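Local structure of mandelate racemase/muconate lactonizing enzyme-like protein (Rubrobacter xylanophilus DSM 9941, 3CYJ) at residues Arg60-Glu63 against Ser64-Gly68. The protein belongs to the enolase superfamily, pairing an alpha/beta capping domain with a TIM-barrel domain that holds a sodium ion in this structure, its function not being established. Sequence-based numbering, arbitrary orientation.
Sequences RFVE and SKLAG
Lys65 lies across one face of the Phe61 ring one turn further along the helix, its CG over the face, 4.3 Å from the ring centroid, a CH-pi contact made toward the rim. Phe61 swings CG anti to its own N (chi1 -163°), which carries the ring forward along the helix beneath Lys65; the lysine chain then bends at chi2 and chi3 and leads its amine away. At the ring edge, Phe61 CD2 meets Leu66 CG at 4.2 Å. Leu66 also turns CD1 to Val62 CG2 (4.4 Å), and Phe61, Val62 and Leu66 all pack on Ala101 of helix 97-116. The backbone widens here: Val62 O accepts from both Leu66 N and Ala67 N, each at 2.9 Å, but the Ala67 bond is the straighter (155° against 142° at the hydrogen). A water bridges the displaced turn, donating to Glu63 O at 2.7 Å and accepting from Gly68 N at 3.0 Å. At the subunit interface, Ser64 OG hydrogen-bonds to Asp55 OD1 of the second subunit. This is a pi-type bulge in an amphipathic helix of the N-terminal capping domain, buried on helix 97-116 along one side and meeting a neighbouring subunit along another.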
loop_
_atom_site.group_PDB
_atom_site.type_symbol
_atom_site.label_atom_id
_atom_site.label_comp_id
_atom_site.label_asym_id
_atom_site.label_seq_id
_atom_site.Cartn_x
_atom_site.Cartn_y
_atom_site.Cartn_z
ATOM N N ARG A 60 -20.979 13.477 -38.052
ATOM C CA ARG A 60 -20.202 12.719 -39.039
ATOM C C ARG A 60 -19.705 11.330 -38.520
ATOM O O ARG A 60 -19.748 10.299 -39.253
ATOM C CB ARG A 60 -19.017 13.597 -39.541
ATOM C CG ARG A 60 -18.326 12.975 -40.767
ATOM C CD ARG A 60 -19.348 12.903 -41.977
ATOM N NE ARG A 60 -18.995 11.873 -42.948
ATOM C CZ ARG A 60 -18.170 12.064 -43.982
ATOM N NH1 ARG A 60 -17.576 13.261 -44.180
ATOM N NH2 ARG A 60 -17.935 11.051 -44.826
ATOM N N PHE A 61 -19.246 11.290 -37.251
ATOM C CA PHE A 61 -18.885 10.022 -36.613
ATOM C C PHE A 61 -20.056 9.019 -36.593
ATOM O O PHE A 61 -19.882 7.845 -36.892
ATOM C CB PHE A 61 -18.376 10.254 -35.164
ATOM C CG PHE A 61 -17.618 9.067 -34.582
ATOM C CD1 PHE A 61 -16.228 9.046 -34.564
ATOM C CD2 PHE A 61 -18.312 7.962 -34.041
ATOM C CE1 PHE A 61 -15.516 7.916 -34.017
ATOM C CE2 PHE A 61 -17.629 6.865 -33.494
ATOM C CZ PHE A 61 -16.221 6.845 -33.485
ATOM N N VAL A 62 -21.238 9.474 -36.189
ATOM C CA VAL A 62 -22.467 8.619 -36.270
ATOM C C VAL A 62 -22.700 8.082 -37.682
ATOM O O VAL A 62 -22.890 6.866 -37.886
ATOM C CB VAL A 62 -23.743 9.381 -35.810
ATOM C CG1 VAL A 62 -25.023 8.544 -36.027
ATOM C CG2 VAL A 62 -23.581 9.860 -34.344
ATOM N N GLU A 63 -22.661 8.985 -38.671
ATOM C CA GLU A 63 -22.911 8.556 -40.065
ATOM C C GLU A 63 -21.900 7.502 -40.461
ATOM O O GLU A 63 -22.257 6.448 -40.976
ATOM C CB GLU A 63 -22.869 9.741 -41.033
ATOM C CG GLU A 63 -24.035 10.649 -40.776
ATOM C CD GLU A 63 -23.874 12.071 -41.356
ATOM O OE1 GLU A 63 -22.847 12.407 -42.014
ATOM O OE2 GLU A 63 -24.794 12.878 -41.109
ATOM N N SER A 64 -20.627 7.792 -40.161
ATOM C CA SER A 64 -19.530 7.031 -40.708
ATOM C C SER A 64 -19.398 5.689 -40.026
ATOM O O SER A 64 -19.141 4.673 -40.686
ATOM C CB SER A 64 -18.255 7.845 -40.582
ATOM O OG SER A 64 -17.122 7.010 -40.756
ATOM N N LYS A 65 -19.549 5.666 -38.700
ATOM C CA LYS A 65 -19.221 4.450 -37.966
ATOM C C LYS A 65 -20.454 3.759 -37.342
ATOM O O LYS A 65 -20.443 2.566 -37.163
ATOM C CB LYS A 65 -18.196 4.732 -36.838
ATOM C CG LYS A 65 -16.810 5.150 -37.290
ATOM C CD LYS A 65 -16.216 4.150 -38.318
ATOM C CE LYS A 65 -15.867 2.854 -37.711
ATOM N NZ LYS A 65 -15.506 1.810 -38.756
ATOM N N LEU A 66 -21.490 4.507 -36.978
ATOM C CA LEU A 66 -22.518 3.922 -36.143
ATOM C C LEU A 66 -23.794 3.483 -36.887
ATOM O O LEU A 66 -24.350 2.432 -36.591
ATOM C CB LEU A 66 -22.832 4.899 -34.986
ATOM C CG LEU A 66 -21.586 5.277 -34.128
ATOM C CD1 LEU A 66 -21.980 6.072 -32.924
ATOM C CD2 LEU A 66 -20.751 3.987 -33.695
ATOM N N ALA A 67 -24.236 4.276 -37.865
ATOM C CA ALA A 67 -25.506 4.013 -38.565
ATOM C C ALA A 67 -25.488 2.605 -39.130
ATOM O O ALA A 67 -26.435 1.829 -38.949
ATOM C CB ALA A 67 -25.779 5.124 -39.687
ATOM N N GLY A 68 -24.362 2.232 -39.729
ATOM C CA GLY A 68 -24.221 0.929 -40.296
ATOM C C GLY A 68 -24.312 -0.197 -39.285
ATOM O O GLY A 68 -24.659 -1.316 -39.644
HETATM O O HOH W 1 -21.890 3.780 -40.620
#